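Local coordinates for oligopeptide-binding protein oppA (Lactococcus lactis, PDB 3DRF) that captures extracellular oligopeptides in a voluminous, venus-flytrap-like cavity and serves the OppABCDF ABC transporter that takes them up, at residues A[506-511]-A[517-522]; A[122-127]-A[147-152]; A[262-267]-A[283-288]; A[63-68]-A[235-240]. One frame throughout, in Å; residues are numbered along the deposited sequence.

Contact 1: A[506-511]-A[517-522]; sequences NDIDSA and TYRKAA
Tyr518 OH gives its proton to Asp507 OD1 at 2.6 Å, the shortest polar bond between 506-511 and 517-522. The oxygen accepts on its syn side and lies at the edge of the ring, in its plane, while carboxylate and ring stand 81° apart. Tyr518 reaches it because its CG is anti to the backbone N (chi1 -176°), which swings the ring across to Asp507.

At the other end of the contact Arg519 uses two N-H groups. NE points at Ile508 O, 2.8 Å away and close to the guanidinium plane, and so takes up a carbonyl in the last part of helix 499-508. NH2 forms a salt bridge with Asp509 OD1 at 3.0 Å, approaching nearly in line with the C-O bond of Asp509, the oxygen somewhat out of the guanidinium plane. An extended chain from CG to NE carries the charge this far. Beyond the pair, Asp509 OD2 accepts from Tyr189 and Ser480, and Arg519 NH1 pairs with Glu478, so this buried arginine sits between two acids that would be expected to keep it protonated.

Between the polar ends lies a small apolar patch, Ile508 CG1 resting on Ala522 CB at 3.7 Å. The other branch, the methyl CG2, flanks the guanidinium group. Ser510 OG turns back to Asp507 O, 2.9 Å away, an oxygen that also accepts from Ser510 N on the same face of its plane.

The arrangement is a helical (alpha-alpha) hairpin, in which helix 516-533 follows a short loop and holds the last part of helix 499-508 by side chains of its own first turns.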
loop_
_atom_site.group_PDB
_atom_site.type_symbol
_atom_site.label_atom_id
_atom_site.label_comp_id
_atom_site.label_asym_id
_atom_site.label_seq_id
_atom_site.Cartn_x
_atom_site.Cartn_y
_atom_site.Cartn_z
ATOM N N ASN A 506 1.121 -18.685 -4.789
ATOM C CA ASN A 506 -0.104 -19.505 -4.949
ATOM C C ASN A 506 -0.212 -20.537 -3.805
ATOM O O ASN A 506 -1.275 -20.749 -3.310
ATOM C CB ASN A 506 -0.123 -20.185 -6.333
ATOM C CG ASN A 506 -0.263 -19.191 -7.487
ATOM O OD1 ASN A 506 -0.572 -18.050 -7.319
ATOM N ND2 ASN A 506 -0.022 -19.693 -8.649
ATOM N N ASP A 507 0.913 -21.136 -3.428
ATOM C CA ASP A 507 0.893 -22.165 -2.343
ATOM C C ASP A 507 0.350 -21.574 -1.022
ATOM O O ASP A 507 -0.393 -22.219 -0.338
ATOM C CB ASP A 507 2.288 -22.802 -2.208
ATOM C CG ASP A 507 2.250 -24.138 -1.504
ATOM O OD1 ASP A 507 1.328 -24.897 -1.744
ATOM O OD2 ASP A 507 3.153 -24.419 -0.785
ATOM N N ILE A 508 0.750 -20.340 -0.709
ATOM C CA ILE A 508 0.294 -19.628 0.496
ATOM C C ILE A 508 -1.240 -19.529 0.569
ATOM O O ILE A 508 -1.825 -19.584 1.614
ATOM C CB ILE A 508 0.991 -18.252 0.553
ATOM C CG1 ILE A 508 2.447 -18.438 1.054
ATOM C CG2 ILE A 508 0.181 -17.248 1.419
ATOM C CD1 ILE A 508 3.374 -17.193 0.755
ATOM N N ASP A 509 -1.838 -19.387 -0.600
ATOM C CA ASP A 509 -3.304 -19.174 -0.672
ATOM C C ASP A 509 -4.050 -20.391 -1.206
ATOM O O ASP A 509 -5.190 -20.326 -1.457
ATOM C CB ASP A 509 -3.662 -17.892 -1.517
ATOM C CG ASP A 509 -3.212 -16.600 -0.868
ATOM O OD1 ASP A 509 -3.042 -16.574 0.320
ATOM O OD2 ASP A 509 -3.002 -15.680 -1.604
ATOM N N SER A 510 -3.371 -21.516 -1.333
ATOM C CA SER A 510 -3.971 -22.744 -1.829
ATOM C C SER A 510 -4.912 -23.417 -0.786
ATOM O O SER A 510 -4.908 -23.100 0.365
ATOM C CB SER A 510 -2.853 -23.741 -2.229
ATOM O OG SER A 510 -2.228 -24.332 -1.116
ATOM N N ALA A 511 -5.677 -24.377 -1.318
ATOM C CA ALA A 511 -6.558 -25.221 -0.483
ATOM C C ALA A 511 -5.752 -25.970 0.590
ATOM O O ALA A 511 -6.210 -26.102 1.647
ATOM C CB ALA A 511 -7.366 -26.227 -1.391
ATOM N N THR A 517 -0.583 -25.023 9.639
ATOM C CA THR A 517 0.771 -25.592 9.650
ATOM C C THR A 517 1.394 -25.502 8.234
ATOM O O THR A 517 2.507 -25.119 8.082
ATOM C CB THR A 517 0.738 -27.067 10.055
ATOM O OG1 THR A 517 -0.021 -27.177 11.273
ATOM C CG2 THR A 517 2.181 -27.584 10.242
ATOM N N TYR A 518 0.613 -25.911 7.244
ATOM C CA TYR A 518 1.036 -25.884 5.835
ATOM C C TYR A 518 1.236 -24.417 5.362
ATOM O O TYR A 518 2.189 -24.130 4.782
ATOM C CB TYR A 518 -0.025 -26.660 5.009
ATOM C CG TYR A 518 0.383 -26.770 3.537
ATOM C CD1 TYR A 518 0.906 -27.958 3.035
ATOM C CD2 TYR A 518 0.279 -25.666 2.655
ATOM C CE1 TYR A 518 1.281 -28.050 1.705
ATOM C CE2 TYR A 518 0.673 -25.789 1.327
ATOM C CZ TYR A 518 1.176 -26.957 0.869
ATOM O OH TYR A 518 1.590 -27.169 -0.432
ATOM N N ARG A 519 0.317 -23.535 5.736
ATOM C CA ARG A 519 0.438 -22.130 5.349
ATOM C C ARG A 519 1.636 -21.459 6.004
ATOM O O ARG A 519 2.303 -20.739 5.338
ATOM C CB ARG A 519 -0.877 -21.407 5.653
ATOM C CG ARG A 519 -0.933 -20.122 4.835
ATOM C CD ARG A 519 -2.290 -19.394 5.082
ATOM N NE ARG A 519 -2.432 -18.296 4.066
ATOM C CZ ARG A 519 -2.867 -17.073 4.320
ATOM N NH1 ARG A 519 -3.269 -16.720 5.508
ATOM N NH2 ARG A 519 -2.914 -16.225 3.316
ATOM N N LYS A 520 1.938 -21.788 7.248
ATOM C CA LYS A 520 3.153 -21.250 7.869
ATOM C C LYS A 520 4.424 -21.661 7.112
ATOM O O LYS A 520 5.236 -20.847 6.847
ATOM C CB LYS A 520 3.243 -21.726 9.333
ATOM C CG LYS A 520 4.399 -21.071 10.134
ATOM C CD LYS A 520 4.443 -21.719 11.567
ATOM C CE LYS A 520 5.499 -21.054 12.521
ATOM N NZ LYS A 520 4.876 -19.926 13.183
ATOM N N ALA A 521 4.544 -22.933 6.765
ATOM C CA ALA A 521 5.698 -23.408 5.974
ATOM C C ALA A 521 5.756 -22.773 4.578
ATOM O O ALA A 521 6.827 -22.493 4.110
ATOM C CB ALA A 521 5.707 -24.966 5.902
ATOM N N ALA A 522 4.602 -22.558 3.969
ATOM C CA ALA A 522 4.570 -21.860 2.696
ATOM C C ALA A 522 5.037 -20.411 2.835
ATOM O O ALA A 522 5.782 -19.965 2.047
ATOM C CB ALA A 522 3.151 -21.946 2.160
#

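Contact 2: A[122-127]-A[147-152]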
loop_
_atom_site.group_PDB
_atom_site.type_symbol
_atom_site.label_atom_id
_atom_site.label_comp_id
_atom_site.label_asym_id
_atom_site.label_seq_id
_atom_site.Cartn_x
_atom_site.Cartn_y
_atom_site.Cartn_z
ATOM N N THR A 122 -17.533 -1.197 -8.207
ATOM C CA THR A 122 -16.123 -1.175 -7.713
ATOM C C THR A 122 -15.235 -2.139 -8.584
ATOM O O THR A 122 -14.162 -1.801 -8.996
ATOM C CB THR A 122 -16.108 -1.674 -6.284
ATOM O OG1 THR A 122 -16.840 -0.690 -5.482
ATOM C CG2 THR A 122 -14.651 -1.802 -5.776
ATOM N N TYR A 123 -15.748 -3.342 -8.856
ATOM C CA TYR A 123 -14.967 -4.341 -9.633
ATOM C C TYR A 123 -14.695 -3.823 -11.053
ATOM O O TYR A 123 -13.651 -4.030 -11.538
ATOM C CB TYR A 123 -15.700 -5.669 -9.711
ATOM C CG TYR A 123 -15.698 -6.433 -8.361
ATOM C CD1 TYR A 123 -16.652 -6.150 -7.371
ATOM C CD2 TYR A 123 -14.712 -7.372 -8.046
ATOM C CE1 TYR A 123 -16.677 -6.830 -6.143
ATOM C CE2 TYR A 123 -14.722 -8.064 -6.790
ATOM C CZ TYR A 123 -15.722 -7.809 -5.885
ATOM O OH TYR A 123 -15.692 -8.487 -4.680
ATOM N N GLU A 124 -15.666 -3.152 -11.659
ATOM C CA GLU A 124 -15.477 -2.612 -12.987
ATOM C C GLU A 124 -14.431 -1.513 -12.971
ATOM O O GLU A 124 -13.673 -1.398 -13.861
ATOM C CB GLU A 124 -16.798 -2.037 -13.556
ATOM C CG GLU A 124 -17.931 -3.154 -13.733
ATOM C CD GLU A 124 -19.147 -2.669 -14.464
ATOM O OE1 GLU A 124 -19.080 -1.587 -14.945
ATOM O OE2 GLU A 124 -20.140 -3.379 -14.471
ATOM N N THR A 125 -14.402 -0.703 -11.911
ATOM C CA THR A 125 -13.400 0.388 -11.872
ATOM C C THR A 125 -11.960 -0.124 -11.906
ATOM O O THR A 125 -11.124 0.560 -12.368
ATOM C CB THR A 125 -13.585 1.380 -10.708
ATOM O OG1 THR A 125 -13.266 0.744 -9.440
ATOM C CG2 THR A 125 -14.990 1.988 -10.677
ATOM N N ILE A 126 -11.733 -1.320 -11.352
ATOM C CA ILE A 126 -10.400 -1.948 -11.435
ATOM C C ILE A 126 -10.198 -2.803 -12.710
ATOM O O ILE A 126 -9.169 -2.752 -13.319
ATOM C CB ILE A 126 -10.156 -2.827 -10.160
ATOM C CG1 ILE A 126 -10.123 -1.879 -8.919
ATOM C CG2 ILE A 126 -8.855 -3.597 -10.335
ATOM C CD1 ILE A 126 -9.973 -2.688 -7.565
ATOM N N ALA A 127 -11.213 -3.595 -13.049
ATOM C CA ALA A 127 -11.086 -4.611 -14.134
ATOM C C ALA A 127 -11.251 -4.111 -15.589
ATOM O O ALA A 127 -10.674 -4.680 -16.474
ATOM C CB ALA A 127 -12.057 -5.797 -13.858
ATOM N N SER A 147 -11.738 -12.529 -15.248
ATOM C CA SER A 147 -10.650 -12.465 -16.219
ATOM C C SER A 147 -11.192 -12.116 -17.620
ATOM O O SER A 147 -10.675 -11.296 -18.294
ATOM C CB SER A 147 -9.842 -13.785 -16.236
ATOM O OG SER A 147 -9.208 -13.984 -14.996
ATOM N N ASP A 148 -12.271 -12.757 -18.020
ATOM C CA ASP A 148 -12.811 -12.553 -19.377
ATOM C C ASP A 148 -13.447 -11.123 -19.504
ATOM O O ASP A 148 -13.413 -10.527 -20.533
ATOM C CB ASP A 148 -13.860 -13.645 -19.655
ATOM C CG ASP A 148 -13.240 -14.964 -20.127
ATOM O OD1 ASP A 148 -12.101 -15.050 -20.420
ATOM O OD2 ASP A 148 -14.017 -15.877 -20.194
ATOM N N TYR A 149 -14.018 -10.615 -18.413
ATOM C CA TYR A 149 -14.444 -9.211 -18.400
ATOM C C TYR A 149 -13.251 -8.253 -18.564
ATOM O O TYR A 149 -13.266 -7.401 -19.349
ATOM C CB TYR A 149 -15.233 -8.925 -17.118
ATOM C CG TYR A 149 -15.707 -7.469 -17.041
ATOM C CD1 TYR A 149 -16.870 -7.051 -17.715
ATOM C CD2 TYR A 149 -14.975 -6.502 -16.355
ATOM C CE1 TYR A 149 -17.288 -5.726 -17.679
ATOM C CE2 TYR A 149 -15.413 -5.159 -16.322
ATOM C CZ TYR A 149 -16.567 -4.823 -16.968
ATOM O OH TYR A 149 -16.958 -3.515 -16.902
ATOM N N HIS A 150 -12.173 -8.532 -17.859
ATOM C CA HIS A 150 -10.941 -7.698 -17.864
ATOM C C HIS A 150 -10.308 -7.586 -19.262
ATOM O O HIS A 150 -9.811 -6.593 -19.599
ATOM C CB HIS A 150 -9.922 -8.286 -16.860
ATOM C CG HIS A 150 -8.598 -7.557 -16.842
ATOM N ND1 HIS A 150 -8.462 -6.228 -16.540
ATOM C CD2 HIS A 150 -7.356 -8.007 -17.102
ATOM C CE1 HIS A 150 -7.194 -5.882 -16.648
ATOM N NE2 HIS A 150 -6.500 -6.955 -16.948
ATOM N N THR A 151 -10.361 -8.668 -20.024
ATOM C CA THR A 151 -9.813 -8.667 -21.416
ATOM C C THR A 151 -10.871 -8.192 -22.456
ATOM O O THR A 151 -10.518 -8.078 -23.610
ATOM C CB THR A 151 -9.387 -10.091 -21.833
ATOM O OG1 THR A 151 -10.541 -10.938 -21.811
ATOM C CG2 THR A 151 -8.277 -10.636 -20.918
ATOM N N GLY A 152 -12.119 -7.984 -22.064
ATOM C CA GLY A 152 -13.153 -7.556 -23.006
ATOM C C GLY A 152 -13.791 -8.723 -23.744
ATOM O O GLY A 152 -14.646 -8.497 -24.533
HETATM O O HOH W 1 -17.307 -0.442 -17.093
#
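Ala127 O, at the C-terminal end of helix 116-127, accepts a bond from the imidazole of His150: ND1 stands 2.7 Å from it, with an N-H...O angle of 157°. The oxygen lies at the ring edge, 12° out of the imidazole plane, and the donor is slightly tilted from the plane of the carbonyl. The same oxygen meets the backbone of His150, whose CA approaches to 3.3 Å in a C-H...O contact, so one residue touches it twice. With CG anti to the backbone N (chi1 177°), the ring of His150 is held alongside this helix end. On its far side NE2 bonds to Ser317 OG and the ring stacks on Trp136; bonds at both ring nitrogens and the stack together restrict the ring's rotation.

Tyr149 covers the neighbouring ground. Its CD2 meets Ala127 CB at 3.9 Å, the methyl lying in the ring plane at the edge. Farther out, its hydroxyl comes up against the aliphatic part of Glu124, with OH 3.3 Å from CG, and the two side chains cross at about a right angle. A water links their ends, donating to Glu124 OE1 at 3.0 Å and hydrogen-bonded to Tyr149 OH at 3.1 Å. Glu124 OE2 turns to Lys117 in a salt bridge.

Helix 146-150 is followed by a Schellman motif, with Gly152 at positive phi and its N bonded back to Tyr149 O. The whole is a helix-helix packing in which a histidine side chain hydrogen-bonds to the last carbonyl of the other helix.

Contact 3: A[262-267]-A[283-288]; sequences KSVAAL and YKQVKN
The apolar part is the meeting of Leu267 and Val286, where Leu267 CD1 and Val286 CG2 come within 4.0 Å. One methyl on each side does the touching. Leu267 CG stands beside its backbone N, anti to the carbonyl carbon (chi1 -62°), and from there the leucine sends CD1 toward the valine. Both residues are buried, and they share a floor: each also packs on Pro547 of strand 536-549, while Leu289 lies against Leu267 and Met278 and Val294 against Val286.

These are two short helices, 263-268 and 283-287, joined through strand 274-276, an edge strand of a five-stranded mixed sheet. Their nearest CA atoms, those of Val264 and Val286, are 6.9 Å apart, and the contact between them is made by side chains.

Mixed apolar and polar contact lies nearer the surface. The side chains of Gln285 and Val264 cross at about a right angle, and the amide lays its face over the two methyls of the valine, OE1 3.8 Å from CG2 and NE2 4.1 Å from CG1. Since both approaches are to carbon, the amide acts here as a lid on the valine and not as a bonding partner. Gln285 itself is exposed, Val264 partly so.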
loop_
_atom_site.group_PDB
_atom_site.type_symbol
_atom_site.label_atom_id
_atom_site.label_comp_id
_atom_site.label_asym_id
_atom_site.label_seq_id
_atom_site.Cartn_x
_atom_site.Cartn_y
_atom_site.Cartn_z
ATOM N N LYS A 262 7.784 21.602 8.378
ATOM C CA LYS A 262 6.875 22.474 9.132
ATOM C C LYS A 262 6.074 21.757 10.234
ATOM O O LYS A 262 5.362 22.360 10.938
ATOM C CB LYS A 262 5.948 23.257 8.190
ATOM C CG LYS A 262 6.730 24.253 7.280
ATOM C CD LYS A 262 5.855 24.999 6.307
ATOM C CE LYS A 262 6.679 26.047 5.571
ATOM N NZ LYS A 262 7.034 27.043 6.588
ATOM N N SER A 263 6.232 20.453 10.335
ATOM C CA SER A 263 5.377 19.660 11.233
ATOM C C SER A 263 5.550 19.936 12.745
ATOM O O SER A 263 4.601 20.113 13.418
ATOM C CB SER A 263 5.554 18.153 10.974
ATOM O OG SER A 263 4.969 17.800 9.717
ATOM N N VAL A 264 6.776 19.915 13.227
ATOM C CA VAL A 264 7.015 20.133 14.664
ATOM C C VAL A 264 6.523 21.547 15.108
ATOM O O VAL A 264 5.912 21.685 16.087
ATOM C CB VAL A 264 8.531 19.849 15.046
ATOM C CG1 VAL A 264 8.793 20.287 16.485
ATOM C CG2 VAL A 264 8.821 18.367 14.835
ATOM N N ALA A 265 6.810 22.547 14.305
ATOM C CA ALA A 265 6.397 23.923 14.600
ATOM C C ALA A 265 4.853 23.978 14.618
ATOM O O ALA A 265 4.287 24.695 15.376
ATOM C CB ALA A 265 6.953 24.889 13.506
ATOM N N ALA A 266 4.196 23.218 13.746
ATOM C CA ALA A 266 2.721 23.167 13.736
ATOM C C ALA A 266 2.160 22.589 15.015
ATOM O O ALA A 266 1.159 23.025 15.478
ATOM C CB ALA A 266 2.211 22.359 12.500
ATOM N N LEU A 267 2.833 21.613 15.588
ATOM C CA LEU A 267 2.441 21.117 16.883
ATOM C C LEU A 267 2.748 22.128 17.996
ATOM O O LEU A 267 1.934 22.311 18.845
ATOM C CB LEU A 267 3.157 19.794 17.204
ATOM C CG LEU A 267 2.848 18.620 16.239
ATOM C CD1 LEU A 267 3.879 17.466 16.473
ATOM C CD2 LEU A 267 1.418 18.131 16.499
ATOM N N TYR A 283 10.474 11.784 16.183
ATOM C CA TYR A 283 9.826 11.170 17.349
ATOM C C TYR A 283 10.267 11.788 18.691
ATOM O O TYR A 283 9.453 12.041 19.540
ATOM C CB TYR A 283 10.094 9.647 17.334
ATOM C CG TYR A 283 9.341 8.829 18.383
ATOM C CD1 TYR A 283 7.961 8.993 18.611
ATOM C CD2 TYR A 283 9.975 7.812 19.062
ATOM C CE1 TYR A 283 7.289 8.212 19.501
ATOM C CE2 TYR A 283 9.290 7.046 19.959
ATOM C CZ TYR A 283 7.963 7.251 20.177
ATOM O OH TYR A 283 7.241 6.444 21.063
ATOM N N LYS A 284 11.575 12.024 18.840
ATOM C CA LYS A 284 12.080 12.581 20.105
ATOM C C LYS A 284 11.568 14.027 20.287
ATOM O O LYS A 284 11.140 14.395 21.329
ATOM C CB LYS A 284 13.598 12.496 20.150
ATOM C CG LYS A 284 14.124 12.975 21.459
ATOM C CD LYS A 284 15.553 12.631 21.591
ATOM C CE LYS A 284 15.818 11.392 22.398
ATOM N NZ LYS A 284 17.307 11.123 22.533
ATOM N N GLN A 285 11.635 14.837 19.244
ATOM C CA GLN A 285 11.088 16.192 19.276
ATOM C C GLN A 285 9.630 16.191 19.699
ATOM O O GLN A 285 9.207 17.014 20.448
ATOM C CB GLN A 285 11.260 16.920 17.922
ATOM C CG GLN A 285 12.644 17.176 17.491
ATOM C CD GLN A 285 12.652 18.079 16.308
ATOM O OE1 GLN A 285 12.524 17.647 15.194
ATOM N NE2 GLN A 285 12.759 19.357 16.570
ATOM N N VAL A 286 8.860 15.252 19.154
ATOM C CA VAL A 286 7.441 15.165 19.445
ATOM C C VAL A 286 7.162 14.749 20.876
ATOM O O VAL A 286 6.308 15.243 21.520
ATOM C CB VAL A 286 6.734 14.208 18.442
ATOM C CG1 VAL A 286 5.298 13.932 18.886
ATOM C CG2 VAL A 286 6.774 14.827 17.028
ATOM N N LYS A 287 7.925 13.802 21.363
ATOM C CA LYS A 287 7.783 13.379 22.777
ATOM C C LYS A 287 8.212 14.532 23.708
ATOM O O LYS A 287 7.752 14.537 24.802
ATOM C CB LYS A 287 8.626 12.121 23.064
ATOM C CG LYS A 287 8.073 10.841 22.452
ATOM C CD LYS A 287 8.930 9.603 22.890
ATOM C CE LYS A 287 10.242 9.552 22.168
ATOM N NZ LYS A 287 11.074 8.378 22.629
ATOM N N ASN A 288 9.091 15.418 23.262
ATOM C CA ASN A 288 9.609 16.570 24.044
ATOM C C ASN A 288 8.502 17.640 24.211
ATOM O O ASN A 288 8.601 18.497 25.060
ATOM C CB ASN A 288 10.848 17.211 23.388
ATOM C CG ASN A 288 12.155 16.407 23.567
ATOM O OD1 ASN A 288 12.207 15.440 24.285
ATOM N ND2 ASN A 288 13.180 16.802 22.840
#

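Contact 4: A[63-68]-A[235-240]; sequences SGPGGG and IKYVPN
Tyr237 reaches from its strand into the turn 63-68, and its ring does almost all the touching. CB sets out toward the turn, and CG, anti to the carbonyl carbon (chi1 -77°), starts a ring that lies between two side chains. Pro65 CB sits over one face, 3.6 Å from the ring centroid and only 8° off the normal, in a clear CH-pi contact; Ile235 CG2 of the same strand covers the opposite face at the same height. On the proline's face Pro65 CG also lies over CE2 at 3.6 Å, with CD2 close by. CE1 runs up against the backbone of Gly66, whose N approaches it obliquely to 3.4 Å.

At the tip, OH comes to 3.2 Å from Ser63 CA, at the start of the turn, and makes its hydrogen bond with Met62 O, the carbonyl just before it. The turn is drawn together by Ser63 O, which accepts from Gly66 N at 3.0 Å and, from the opposite face of its plane, from Gly68 N. Gly67 and Gly68, both at positive phi, carry the chain round so that Gly68 N can reach this oxygen.

The ring thus fills the space between strand 234-239 and the loop that follows helix 57-62. Ile253 of strand 252-258 packs on both Pro65 and Tyr237, Phe224 of strand 224-230 touches the Tyr237 side chain, and Trp49 touches both Ser63 and Tyr237.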
loop_
_atom_site.group_PDB
_atom_site.type_symbol
_atom_site.label_atom_id
_atom_site.label_comp_id
_atom_site.label_asym_id
_atom_site.label_seq_id
_atom_site.Cartn_x
_atom_site.Cartn_y
_atom_site.Cartn_z
ATOM N N SER A 63 -9.032 10.275 3.735
ATOM C CA SER A 63 -10.416 9.893 3.462
ATOM C C SER A 63 -11.144 9.248 4.654
ATOM O O SER A 63 -12.291 8.992 4.567
ATOM C CB SER A 63 -10.501 8.939 2.244
ATOM O OG SER A 63 -10.081 7.615 2.583
ATOM N N GLY A 64 -10.426 9.003 5.750
ATOM C CA GLY A 64 -10.973 8.251 6.868
ATOM C C GLY A 64 -12.343 8.731 7.391
ATOM O O GLY A 64 -13.259 7.983 7.488
ATOM N N PRO A 65 -12.430 10.028 7.717
ATOM C CA PRO A 65 -13.710 10.545 8.236
ATOM C C PRO A 65 -14.895 10.381 7.251
ATOM O O PRO A 65 -16.017 10.275 7.643
ATOM C CB PRO A 65 -13.412 12.037 8.521
ATOM C CG PRO A 65 -11.953 12.096 8.798
ATOM C CD PRO A 65 -11.360 11.052 7.798
ATOM N N GLY A 66 -14.590 10.304 5.964
ATOM C CA GLY A 66 -15.623 10.089 4.948
ATOM C C GLY A 66 -15.949 8.623 4.654
ATOM O O GLY A 66 -16.768 8.371 3.799
ATOM N N GLY A 67 -15.356 7.693 5.407
ATOM C CA GLY A 67 -15.613 6.278 5.217
ATOM C C GLY A 67 -14.398 5.518 4.690
ATOM O O GLY A 67 -14.506 4.360 4.476
ATOM N N GLY A 68 -13.255 6.157 4.528
ATOM C CA GLY A 68 -12.043 5.449 4.071
ATOM C C GLY A 68 -12.157 4.868 2.657
ATOM O O GLY A 68 -11.847 3.745 2.425
ATOM N N ILE A 235 -9.336 19.021 3.031
ATOM C CA ILE A 235 -10.745 18.639 3.033
ATOM C C ILE A 235 -11.416 19.251 4.287
ATOM O O ILE A 235 -10.891 19.162 5.357
ATOM C CB ILE A 235 -10.913 17.111 3.205
ATOM C CG1 ILE A 235 -10.053 16.307 2.198
ATOM C CG2 ILE A 235 -12.405 16.713 3.128
ATOM C CD1 ILE A 235 -9.836 14.841 2.596
ATOM N N LYS A 236 -12.576 19.845 4.108
ATOM C CA LYS A 236 -13.460 20.241 5.233
ATOM C C LYS A 236 -14.580 19.229 5.307
ATOM O O LYS A 236 -15.402 19.111 4.437
ATOM C CB LYS A 236 -14.078 21.672 5.112
ATOM C CG LYS A 236 -14.742 22.120 6.493
ATOM C CD LYS A 236 -15.656 23.316 6.437
ATOM C CE LYS A 236 -16.570 23.378 7.687
ATOM N NZ LYS A 236 -17.970 23.869 7.491
ATOM N N TYR A 237 -14.601 18.523 6.405
ATOM C CA TYR A 237 -15.625 17.546 6.672
ATOM C C TYR A 237 -16.735 18.071 7.623
ATOM O O TYR A 237 -16.450 18.737 8.639
ATOM C CB TYR A 237 -14.977 16.376 7.364
ATOM C CG TYR A 237 -14.169 15.402 6.520
ATOM C CD1 TYR A 237 -14.816 14.522 5.658
ATOM C CD2 TYR A 237 -12.800 15.270 6.673
ATOM C CE1 TYR A 237 -14.072 13.537 4.938
ATOM C CE2 TYR A 237 -12.083 14.316 5.957
ATOM C CZ TYR A 237 -12.733 13.469 5.104
ATOM O OH TYR A 237 -12.095 12.477 4.432
ATOM N N VAL A 238 -17.986 17.750 7.294
ATOM C CA VAL A 238 -19.138 18.026 8.170
ATOM C C VAL A 238 -19.909 16.733 8.324
ATOM O O VAL A 238 -19.697 15.817 7.529
ATOM C CB VAL A 238 -20.082 19.153 7.561
ATOM C CG1 VAL A 238 -19.238 20.422 7.360
ATOM C CG2 VAL A 238 -20.701 18.683 6.240
ATOM N N PRO A 239 -20.802 16.605 9.295
ATOM C CA PRO A 239 -21.480 15.316 9.450
ATOM C C PRO A 239 -22.329 14.977 8.216
ATOM O O PRO A 239 -22.892 15.837 7.587
ATOM C CB PRO A 239 -22.392 15.573 10.651
ATOM C CG PRO A 239 -21.601 16.585 11.497
ATOM C CD PRO A 239 -21.086 17.529 10.431
ATOM N N ASN A 240 -22.354 13.690 7.907
ATOM C CA ASN A 240 -23.230 13.138 6.876
ATOM C C ASN A 240 -24.556 12.720 7.523
ATOM O O ASN A 240 -24.603 11.791 8.221
ATOM C CB ASN A 240 -22.529 11.912 6.229
ATOM C CG ASN A 240 -23.448 11.117 5.331
ATOM O OD1 ASN A 240 -24.493 11.548 4.935
ATOM N ND2 ASN A 240 -23.016 9.942 4.990
#

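Overall arrangement
From the N terminus, contact 4 opens first, at 63-68, and closes only at 235-240, tying the loop after helix 57-62 to a strand of the five-stranded mixed sheet. Within that long excursion contact 2 opens and closes, joining helices 116-127 and 146-150; its centre lies about 29 Å from that of contact 4. Contact 3 follows in series, closing a short loop through edge strand 274-276 of the same sheet. Contact 1 comes last, joining two helices consecutive in the chain, and lies across the chain's centre from contacts 3 and 4, about 44 Å and 39 Å away between centres. None of the loops cross.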